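Local atomic coordinates of polymerase nucleotidyl transferase domain-containing protein (Archaeoglobus fulgidus, PDB entry 1YLQ), a protein that probably acts as a nucleotidyltransferase, moving nucleotidyl groups onto an acceptor. Residues V15-I20 / S44-D49; Y21-V26 / R84-Y89; I38-V43 / S67-H72. All blocks are in the same frame, centred on the assembly; numbering follows the deposited sequence.

Contact 1 (V15-I20 / S44-D49); sequences VQDAEI and SDVFED
Asp17 and Ser44 meet tip to tip beside a small apolar cluster, where the tight turn after helix 3-14 passes the loop that follows strand 38-43. Val15 to Ala18 form a type I beta turn. On it, Asp17 holds CG in the crowded position between its backbone N and carbonyl carbon (chi1 74°), which swings the carboxylate round toward Ser44. Ser44 OG stands anti to its own N and donates to the syn lone pair of Asp17 OD1 at 2.6 Å. The same OG accepts from Val46 N at 3.0 Å, closing an ST turn that starts the 3-10 segment 45-48. A water donates to Asp17 OD2 at 2.5 Å and, weakly, to Ser44 OG. Serine suits this place because one small hydroxyl both gives and receives.

Val15 straddles the neighbouring surface with its two methyls. Val15 CG1, anti to the backbone N, lies 3.5 Å from Ser44 OG and 4.1 Å from Val46 CG2, while Val15 CG2 approaches Phe47 CZ obliquely at 3.8 Å. Ala18, short enough to fit against Ile42 and Thr11, sets CB 4.1 Å from Ser44 CB. Phe47 also meets the ring of Phe56, in helix 50-63. An alanine in place of Ser44 would remove the hydroxyl and would probably loosen both the Asp17 tether and the start of the 3-10 turn. The contact thus sets a short bond, probably strengthened by the carboxylate's charge, at the exposed Asp17 against apolar packing beneath, and the hydroxyl's single proton is spent on the carboxylate.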
loop_
_atom_site.group_PDB
_atom_site.type_symbol
_atom_site.label_atom_id
_atom_site.label_comp_id
_atom_site.label_asym_id
_atom_site.label_seq_id
_atom_site.Cartn_x
_atom_site.Cartn_y
_atom_site.Cartn_z
ATOM N N VAL A 15 -7.382 -21.069 -1.557
ATOM C CA VAL A 15 -8.188 -21.093 -2.794
ATOM C C VAL A 15 -7.234 -21.032 -3.987
ATOM O O VAL A 15 -6.838 -19.949 -4.408
ATOM C CB VAL A 15 -9.209 -19.909 -2.852
ATOM C CG1 VAL A 15 -10.071 -19.974 -4.144
ATOM C CG2 VAL A 15 -10.109 -19.878 -1.620
ATOM N N GLN A 16 -6.901 -22.199 -4.533
ATOM C CA GLN A 16 -5.879 -22.319 -5.558
ATOM C C GLN A 16 -6.205 -21.490 -6.799
ATOM O O GLN A 16 -5.308 -20.928 -7.435
ATOM C CB GLN A 16 -5.733 -23.799 -5.965
ATOM C CG GLN A 16 -4.553 -24.035 -6.830
ATOM C CD GLN A 16 -4.216 -25.497 -6.928
ATOM O OE1 GLN A 16 -5.075 -26.352 -6.661
ATOM N NE2 GLN A 16 -2.962 -25.810 -7.304
ATOM N N ASP A 17 -7.484 -21.419 -7.156
ATOM C CA ASP A 17 -7.833 -20.747 -8.408
ATOM C C ASP A 17 -8.080 -19.257 -8.266
ATOM O O ASP A 17 -8.490 -18.603 -9.235
ATOM C CB ASP A 17 -9.028 -21.437 -9.111
ATOM C CG ASP A 17 -10.402 -21.148 -8.419
ATOM O OD1 ASP A 17 -10.508 -20.359 -7.455
ATOM O OD2 ASP A 17 -11.423 -21.741 -8.833
ATOM N N ALA A 18 -7.866 -18.709 -7.071
ATOM C CA ALA A 18 -8.232 -17.329 -6.871
ATOM C C ALA A 18 -7.383 -16.345 -7.661
ATOM O O ALA A 18 -6.177 -16.580 -7.962
ATOM C CB ALA A 18 -8.351 -16.944 -5.370
ATOM N N GLU A 19 -8.019 -15.259 -8.072
ATOM C CA GLU A 19 -7.299 -14.194 -8.723
ATOM C C GLU A 19 -7.323 -12.984 -7.835
ATOM O O GLU A 19 -8.287 -12.785 -7.077
ATOM C CB GLU A 19 -7.871 -13.875 -10.095
ATOM C CG GLU A 19 -7.652 -15.018 -11.129
ATOM C CD GLU A 19 -6.239 -15.022 -11.789
ATOM O OE1 GLU A 19 -5.171 -14.713 -11.157
ATOM O OE2 GLU A 19 -6.198 -15.385 -12.978
ATOM N N ILE A 20 -6.220 -12.236 -7.849
ATOM C CA ILE A 20 -6.126 -11.084 -6.960
ATOM C C ILE A 20 -5.929 -9.836 -7.779
ATOM O O ILE A 20 -5.030 -9.776 -8.627
ATOM C CB ILE A 20 -4.965 -11.245 -5.904
ATOM C CG1 ILE A 20 -5.170 -12.530 -5.096
ATOM C CG2 ILE A 20 -4.853 -9.959 -5.027
ATOM C CD1 ILE A 20 -3.847 -13.093 -4.526
ATOM N N SER A 44 -13.047 -15.614 -6.666
ATOM C CA SER A 44 -13.154 -17.033 -7.089
ATOM C C SER A 44 -14.597 -17.425 -6.913
ATOM O O SER A 44 -15.242 -16.953 -5.973
ATOM C CB SER A 44 -12.302 -17.917 -6.160
ATOM O OG SER A 44 -12.611 -19.286 -6.392
ATOM N N ASP A 45 -15.103 -18.337 -7.747
ATOM C CA ASP A 45 -16.472 -18.824 -7.499
ATOM C C ASP A 45 -16.538 -19.805 -6.327
ATOM O O ASP A 45 -17.620 -20.178 -5.868
ATOM C CB ASP A 45 -17.102 -19.410 -8.761
ATOM C CG ASP A 45 -17.589 -18.332 -9.705
ATOM O OD1 ASP A 45 -17.727 -17.127 -9.307
ATOM O OD2 ASP A 45 -17.890 -18.685 -10.847
ATOM N N VAL A 46 -15.398 -20.188 -5.792
ATOM C CA VAL A 46 -15.433 -20.879 -4.478
ATOM C C VAL A 46 -16.187 -20.033 -3.404
ATOM O O VAL A 46 -16.816 -20.554 -2.512
ATOM C CB VAL A 46 -13.994 -21.240 -4.009
ATOM C CG1 VAL A 46 -13.990 -21.878 -2.647
ATOM C CG2 VAL A 46 -13.358 -22.261 -5.016
ATOM N N PHE A 47 -16.148 -18.723 -3.518
ATOM C CA PHE A 47 -16.790 -17.847 -2.541
ATOM C C PHE A 47 -18.307 -17.742 -2.726
ATOM O O PHE A 47 -18.988 -16.994 -1.983
ATOM C CB PHE A 47 -16.120 -16.476 -2.575
ATOM C CG PHE A 47 -14.646 -16.519 -2.188
ATOM C CD1 PHE A 47 -14.241 -17.173 -1.025
ATOM C CD2 PHE A 47 -13.684 -15.854 -2.961
ATOM C CE1 PHE A 47 -12.899 -17.212 -0.651
ATOM C CE2 PHE A 47 -12.330 -15.850 -2.580
ATOM C CZ PHE A 47 -11.935 -16.549 -1.451
ATOM N N GLU A 48 -18.836 -18.508 -3.693
ATOM C CA GLU A 48 -20.284 -18.674 -3.791
ATOM C C GLU A 48 -20.801 -19.347 -2.497
ATOM O O GLU A 48 -21.939 -19.222 -2.150
ATOM C CB GLU A 48 -20.686 -19.494 -5.016
ATOM C CG GLU A 48 -20.665 -18.722 -6.292
ATOM C CD GLU A 48 -20.833 -19.626 -7.519
ATOM O OE1 GLU A 48 -20.786 -20.872 -7.361
ATOM O OE2 GLU A 48 -21.019 -19.093 -8.624
ATOM N N ASP A 49 -19.930 -20.040 -1.789
ATOM C CA ASP A 49 -20.300 -20.648 -0.518
ATOM C C ASP A 49 -19.948 -19.639 0.567
ATOM O O ASP A 49 -18.760 -19.365 0.800
ATOM C CB ASP A 49 -19.542 -21.973 -0.328
ATOM C CG ASP A 49 -19.778 -22.593 1.026
ATOM O OD1 ASP A 49 -20.196 -21.903 1.944
ATOM O OD2 ASP A 49 -19.532 -23.779 1.196
HETATM O O HOH W 1 -13.838 -21.575 -8.440
#

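Contact 2 (Y21-V26 / R84-Y89); sequences YLYGSV and RFIRKY
Strand 21-23 and the irregular 84-89 run closest where the CA atoms of Tyr23 and Tyr89 stand 4.8 Å apart, and the only polar touch of the two backbones is a CA-H...O contact of 3.2 Å from Tyr89 CA to Leu22 O. Gly24 follows the strand at the N-cap of helix 25-28, with backbone angles (phi 95°) at which a CB would collide with Tyr23 O; this Gly-Ser turn is consistent with the signature of polymerase beta-like nucleotidyltransferases. Tyr23 carries CG in the crowded position, and Ile86 crosses it at about a right angle. Ile86 CD1 sits over the ring centre, 3.6 Å from the Tyr23 centroid and 12° off the normal, a CH-pi contact; Ile86 CG2 reaches back to Tyr23 CB at 3.8 Å. A branched isoleucine can thus cover both the ring and its root.

Tyr21 and Tyr89 lie side by side, ring planes at 90°, their CD1 atoms 3.6 Å apart. Trp79 joins them, stacked on Tyr21 and edge-to-face with Tyr89. Between these segments the contact is mainly aromatic and aliphatic; directional bonding comes from next door, where Leu22 pairs with Arg90 and Arg87 NE bonds Glu28 O.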
loop_
_atom_site.group_PDB
_atom_site.type_symbol
_atom_site.label_atom_id
_atom_site.label_comp_id
_atom_site.label_asym_id
_atom_site.label_seq_id
_atom_site.Cartn_x
_atom_site.Cartn_y
_atom_site.Cartn_z
ATOM N N TYR A 21 -6.749 -8.840 -7.476
ATOM C CA TYR A 21 -6.647 -7.551 -8.132
ATOM C C TYR A 21 -6.439 -6.435 -7.119
ATOM O O TYR A 21 -7.115 -6.421 -6.074
ATOM C CB TYR A 21 -7.978 -7.293 -8.831
ATOM C CG TYR A 21 -8.358 -8.369 -9.797
ATOM C CD1 TYR A 21 -7.904 -8.336 -11.103
ATOM C CD2 TYR A 21 -9.185 -9.431 -9.400
ATOM C CE1 TYR A 21 -8.271 -9.310 -12.025
ATOM C CE2 TYR A 21 -9.517 -10.463 -10.305
ATOM C CZ TYR A 21 -9.081 -10.359 -11.624
ATOM O OH TYR A 21 -9.406 -11.342 -12.538
ATOM N N LEU A 22 -5.592 -5.460 -7.468
ATOM C CA LEU A 22 -5.289 -4.294 -6.610
ATOM C C LEU A 22 -5.936 -3.026 -7.168
ATOM O O LEU A 22 -5.914 -2.784 -8.369
ATOM C CB LEU A 22 -3.757 -4.099 -6.490
ATOM C CG LEU A 22 -2.946 -5.249 -5.845
ATOM C CD1 LEU A 22 -1.411 -4.833 -5.662
ATOM C CD2 LEU A 22 -3.570 -5.633 -4.470
ATOM N N TYR A 23 -6.572 -2.239 -6.312
ATOM C CA TYR A 23 -6.995 -0.900 -6.684
ATOM C C TYR A 23 -6.928 -0.030 -5.428
ATOM O O TYR A 23 -6.104 -0.297 -4.521
ATOM C CB TYR A 23 -8.371 -0.912 -7.406
ATOM C CG TYR A 23 -9.467 -1.670 -6.694
ATOM C CD1 TYR A 23 -9.436 -3.064 -6.680
ATOM C CD2 TYR A 23 -10.584 -1.004 -6.099
ATOM C CE1 TYR A 23 -10.414 -3.800 -6.053
ATOM C CE2 TYR A 23 -11.625 -1.784 -5.417
ATOM C CZ TYR A 23 -11.482 -3.182 -5.445
ATOM O OH TYR A 23 -12.362 -4.078 -4.902
ATOM N N GLY A 24 -7.690 1.050 -5.398
ATOM C CA GLY A 24 -7.611 2.024 -4.289
ATOM C C GLY A 24 -6.663 3.177 -4.662
ATOM O O GLY A 24 -6.223 3.265 -5.802
ATOM N N SER A 25 -6.381 4.064 -3.724
ATOM C CA SER A 25 -5.779 5.385 -4.068
ATOM C C SER A 25 -4.479 5.265 -4.839
ATOM O O SER A 25 -4.288 5.943 -5.858
ATOM C CB SER A 25 -5.584 6.261 -2.834
ATOM O OG SER A 25 -4.739 5.652 -1.894
ATOM N N VAL A 26 -3.627 4.326 -4.408
ATOM C CA VAL A 26 -2.290 4.225 -5.006
ATOM C C VAL A 26 -2.368 3.818 -6.469
ATOM O O VAL A 26 -1.791 4.483 -7.354
ATOM C CB VAL A 26 -1.349 3.371 -4.154
ATOM C CG1 VAL A 26 0.039 3.235 -4.841
ATOM C CG2 VAL A 26 -1.149 4.055 -2.795
ATOM N N ARG A 84 -17.490 -1.952 -12.435
ATOM C CA ARG A 84 -18.299 -0.799 -12.852
ATOM C C ARG A 84 -17.955 0.524 -12.105
ATOM O O ARG A 84 -18.262 1.596 -12.591
ATOM C CB ARG A 84 -19.784 -1.092 -12.624
ATOM C CG ARG A 84 -20.330 -2.355 -13.316
ATOM C CD ARG A 84 -21.840 -2.379 -13.216
ATOM N NE ARG A 84 -22.362 -1.492 -14.243
ATOM C CZ ARG A 84 -23.205 -1.837 -15.195
ATOM N NH1 ARG A 84 -23.709 -3.058 -15.245
ATOM N NH2 ARG A 84 -23.585 -0.932 -16.077
ATOM N N PHE A 85 -17.370 0.410 -10.914
ATOM C CA PHE A 85 -17.041 1.534 -10.039
ATOM C C PHE A 85 -15.537 1.693 -9.805
ATOM O O PHE A 85 -15.122 2.470 -8.935
ATOM C CB PHE A 85 -17.806 1.371 -8.715
ATOM C CG PHE A 85 -19.318 1.251 -8.926
ATOM C CD1 PHE A 85 -20.052 2.361 -9.319
ATOM C CD2 PHE A 85 -19.973 0.026 -8.830
ATOM C CE1 PHE A 85 -21.431 2.277 -9.547
ATOM C CE2 PHE A 85 -21.354 -0.062 -9.076
ATOM C CZ PHE A 85 -22.071 1.042 -9.434
ATOM N N ILE A 86 -14.716 0.981 -10.578
ATOM C CA ILE A 86 -13.271 1.041 -10.370
ATOM C C ILE A 86 -12.646 1.634 -11.604
ATOM O O ILE A 86 -12.851 1.103 -12.716
ATOM C CB ILE A 86 -12.665 -0.365 -10.113
ATOM C CG1 ILE A 86 -13.230 -0.969 -8.815
ATOM C CG2 ILE A 86 -11.113 -0.309 -9.959
ATOM C CD1 ILE A 86 -12.947 -2.458 -8.715
ATOM N N ARG A 87 -11.864 2.705 -11.396
ATOM C CA ARG A 87 -11.234 3.457 -12.486
ATOM C C ARG A 87 -10.186 2.610 -13.208
ATOM O O ARG A 87 -10.141 2.569 -14.442
ATOM C CB ARG A 87 -10.600 4.766 -11.966
ATOM C CG ARG A 87 -9.486 5.316 -12.888
ATOM C CD ARG A 87 -9.240 6.856 -12.834
ATOM N NE ARG A 87 -8.837 7.325 -11.503
ATOM C CZ ARG A 87 -9.654 7.945 -10.649
ATOM N NH1 ARG A 87 -10.925 8.196 -10.987
ATOM N NH2 ARG A 87 -9.208 8.317 -9.453
ATOM N N LYS A 88 -9.388 1.899 -12.413
ATOM C CA LYS A 88 -8.194 1.222 -12.856
ATOM C C LYS A 88 -7.906 0.153 -11.802
ATOM O O LYS A 88 -7.968 0.425 -10.602
ATOM C CB LYS A 88 -7.038 2.238 -12.863
ATOM C CG LYS A 88 -5.754 1.817 -13.519
ATOM C CD LYS A 88 -4.973 3.087 -13.999
ATOM C CE LYS A 88 -3.452 2.911 -14.033
ATOM N NZ LYS A 88 -2.767 4.136 -14.666
ATOM N N TYR A 89 -7.568 -1.044 -12.242
ATOM C CA TYR A 89 -7.055 -2.050 -11.299
ATOM C C TYR A 89 -5.855 -2.726 -11.925
ATOM O O TYR A 89 -5.660 -2.637 -13.158
ATOM C CB TYR A 89 -8.130 -3.112 -10.954
ATOM C CG TYR A 89 -8.677 -3.875 -12.124
ATOM C CD1 TYR A 89 -8.050 -5.022 -12.595
ATOM C CD2 TYR A 89 -9.852 -3.435 -12.783
ATOM C CE1 TYR A 89 -8.581 -5.739 -13.705
ATOM C CE2 TYR A 89 -10.381 -4.126 -13.881
ATOM C CZ TYR A 89 -9.746 -5.266 -14.344
ATOM O OH TYR A 89 -10.306 -5.892 -15.423
#

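Contact 3 (I38-V43 / S67-H72); sequences IDVAIV and SPFEFH
Strands 38-43 and 69-72 are the two parallel strands of a beta-alpha-beta unit whose connection contains helix 50-63. Their short axes approach to 4.6 Å at 24°, in the mixed sheet expected of a polymerase beta-like nucleotidyltransferase fold.

The parallel register sets Ile38 beside Phe69 through to Ala41 beside His72, and the backbone bonds run to the residues flanking each partner. Glu70 N gives to Ile38 O at 2.9 Å, and Val40 N to Glu70 O at 2.8 Å. His72 N to Val40 O and Ile42 N to His72 O continue the series, whereas Ile38 donates only weakly, to Pro68 O.

Apolar packing fills the face bearing Ile38, Val40, Phe69 and Phe71. Ile38 CD1 runs alongside Phe69, 3.6 Å from CE1, and Val40 CG2 reaches Phe69 CD1 obliquely at 3.8 Å. Ile42 CD1 flanks Phe71. Branched residues suit a strand, and the flat rings extend this face to Ile7 of helix 3-14; Ile38 and Phe69 also pack on the second subunit.

Polar groups gather on the other face. His72 NE2 donates to the anti lone pair of Glu70 OE2 at 2.8 Å, close to the ring plane. Asp39 OD1 lies only 3.4 Å from Glu70 OE2, so the paired negative charges would be expected to favour a protonated imidazole. A sulfate, probably from the crystallisation liquor, lies beside Asp39 and Glu70 and may mark a pocket consistent with the family's metal and nucleotide site. Asp39 OD1 meets the imidazole edge in plane, 3.0 Å from His72 CE1.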
loop_
_atom_site.group_PDB
_atom_site.type_symbol
_atom_site.label_atom_id
_atom_site.label_comp_id
_atom_site.label_asym_id
_atom_site.label_seq_id
_atom_site.Cartn_x
_atom_site.Cartn_y
_atom_site.Cartn_z
ATOM N N ILE A 38 -4.934 0.693 -0.404
ATOM C CA ILE A 38 -4.882 -0.422 -1.334
ATOM C C ILE A 38 -6.181 -1.221 -1.087
ATOM O O ILE A 38 -6.451 -1.697 0.041
ATOM C CB ILE A 38 -3.620 -1.304 -1.155
ATOM C CG1 ILE A 38 -2.337 -0.470 -1.318
ATOM C CG2 ILE A 38 -3.635 -2.519 -2.150
ATOM C CD1 ILE A 38 -1.049 -1.244 -0.871
ATOM N N ASP A 39 -7.025 -1.286 -2.105
ATOM C CA ASP A 39 -8.107 -2.311 -2.118
ATOM C C ASP A 39 -7.553 -3.590 -2.742
ATOM O O ASP A 39 -6.761 -3.541 -3.694
ATOM C CB ASP A 39 -9.298 -1.828 -2.901
ATOM C CG ASP A 39 -9.978 -0.666 -2.232
ATOM O OD1 ASP A 39 -10.611 -0.895 -1.170
ATOM O OD2 ASP A 39 -9.799 0.486 -2.720
ATOM N N VAL A 40 -7.930 -4.718 -2.165
ATOM C CA VAL A 40 -7.496 -6.044 -2.639
ATOM C C VAL A 40 -8.740 -6.873 -2.891
ATOM O O VAL A 40 -9.439 -7.265 -1.956
ATOM C CB VAL A 40 -6.660 -6.766 -1.599
ATOM C CG1 VAL A 40 -6.040 -8.051 -2.211
ATOM C CG2 VAL A 40 -5.516 -5.889 -1.084
ATOM N N ALA A 41 -9.030 -7.149 -4.147
ATOM C CA ALA A 41 -10.174 -8.030 -4.454
ATOM C C ALA A 41 -9.609 -9.439 -4.679
ATOM O O ALA A 41 -8.676 -9.624 -5.463
ATOM C CB ALA A 41 -10.917 -7.523 -5.643
ATOM N N ILE A 42 -10.124 -10.410 -3.930
ATOM C CA ILE A 42 -9.727 -11.793 -4.071
ATOM C C ILE A 42 -10.946 -12.553 -4.596
ATOM O O ILE A 42 -11.978 -12.613 -3.939
ATOM C CB ILE A 42 -9.209 -12.338 -2.732
ATOM C CG1 ILE A 42 -8.092 -11.396 -2.209
ATOM C CG2 ILE A 42 -8.739 -13.893 -2.895
ATOM C CD1 ILE A 42 -7.580 -11.722 -0.866
ATOM N N VAL A 43 -10.837 -13.110 -5.800
ATOM C CA VAL A 43 -12.003 -13.415 -6.599
ATOM C C VAL A 43 -11.977 -14.885 -7.004
ATOM O O VAL A 43 -11.020 -15.347 -7.620
ATOM C CB VAL A 43 -12.020 -12.557 -7.896
ATOM C CG1 VAL A 43 -13.207 -12.925 -8.781
ATOM C CG2 VAL A 43 -11.972 -11.000 -7.557
ATOM N N SER A 67 -4.181 -2.716 8.964
ATOM C CA SER A 67 -3.253 -2.399 7.874
ATOM C C SER A 67 -3.928 -1.511 6.814
ATOM O O SER A 67 -5.150 -1.278 6.884
ATOM C CB SER A 67 -2.734 -3.678 7.231
ATOM O OG SER A 67 -3.598 -4.077 6.211
ATOM N N PRO A 68 -3.144 -1.033 5.822
ATOM C CA PRO A 68 -3.674 -0.202 4.723
ATOM C C PRO A 68 -4.526 -0.954 3.698
ATOM O O PRO A 68 -5.157 -0.290 2.879
ATOM C CB PRO A 68 -2.404 0.347 4.045
ATOM C CG PRO A 68 -1.394 -0.678 4.297
ATOM C CD PRO A 68 -1.690 -1.235 5.675
ATOM N N PHE A 69 -4.543 -2.298 3.752
ATOM C CA PHE A 69 -5.379 -3.162 2.859
ATOM C C PHE A 69 -6.870 -3.215 3.207
ATOM O O PHE A 69 -7.242 -3.353 4.366
ATOM C CB PHE A 69 -4.823 -4.608 2.791
ATOM C CG PHE A 69 -3.350 -4.683 2.414
ATOM C CD1 PHE A 69 -2.923 -4.349 1.156
ATOM C CD2 PHE A 69 -2.404 -5.072 3.347
ATOM C CE1 PHE A 69 -1.532 -4.411 0.832
ATOM C CE2 PHE A 69 -1.030 -5.122 3.039
ATOM C CZ PHE A 69 -0.604 -4.812 1.787
ATOM N N GLU A 70 -7.726 -3.089 2.214
ATOM C CA GLU A 70 -9.162 -3.313 2.401
ATOM C C GLU A 70 -9.439 -4.508 1.517
ATOM O O GLU A 70 -9.188 -4.436 0.340
ATOM C CB GLU A 70 -9.997 -2.057 2.007
ATOM C CG GLU A 70 -11.545 -2.258 2.103
ATOM C CD GLU A 70 -12.375 -0.974 1.857
ATOM O OE1 GLU A 70 -12.193 0.029 2.587
ATOM O OE2 GLU A 70 -13.286 -0.996 0.976
ATOM N N PHE A 71 -9.903 -5.629 2.091
ATOM C CA PHE A 71 -10.059 -6.878 1.349
ATOM C C PHE A 71 -11.518 -6.988 0.900
ATOM O O PHE A 71 -12.390 -6.609 1.673
ATOM C CB PHE A 71 -9.705 -8.078 2.277
ATOM C CG PHE A 71 -8.238 -8.142 2.623
ATOM C CD1 PHE A 71 -7.314 -8.655 1.703
ATOM C CD2 PHE A 71 -7.784 -7.653 3.853
ATOM C CE1 PHE A 71 -5.904 -8.694 2.004
ATOM C CE2 PHE A 71 -6.380 -7.671 4.171
ATOM C CZ PHE A 71 -5.468 -8.209 3.246
ATOM N N HIS A 72 -11.758 -7.511 -0.305
ATOM C CA HIS A 72 -13.084 -7.730 -0.860
ATOM C C HIS A 72 -13.013 -9.147 -1.389
ATOM O O HIS A 72 -12.198 -9.446 -2.262
ATOM C CB HIS A 72 -13.381 -6.719 -1.986
ATOM C CG HIS A 72 -13.316 -5.298 -1.500
ATOM N ND1 HIS A 72 -12.194 -4.508 -1.625
ATOM C CD2 HIS A 72 -14.221 -4.558 -0.831
ATOM C CE1 HIS A 72 -12.435 -3.318 -1.111
ATOM N NE2 HIS A 72 -13.645 -3.340 -0.584
#

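Overall arrangement
Contact 3 lies at the heart of the sheet, its centre about 4 Å from that of the chain. Contacts 1 and 2 are centred about 11 Å out, yet contact 1 is largely buried, with Asp17 exposed at its edge, and contact 2 only partly so. Both use strand 19-23, contact 1 at its start and contact 2 at its end, and this strand pairs antiparallel with 38-43. Chemistry follows place. Regular backbone bonding, with apolar packing on one face and charged groups on the other, marks contact 3; a hydroxyl-carboxylate bond with water pins the loops of contact 1, and aromatic packing fastens the loop of contact 2. Contacts 2 and 3 both touch the second subunit.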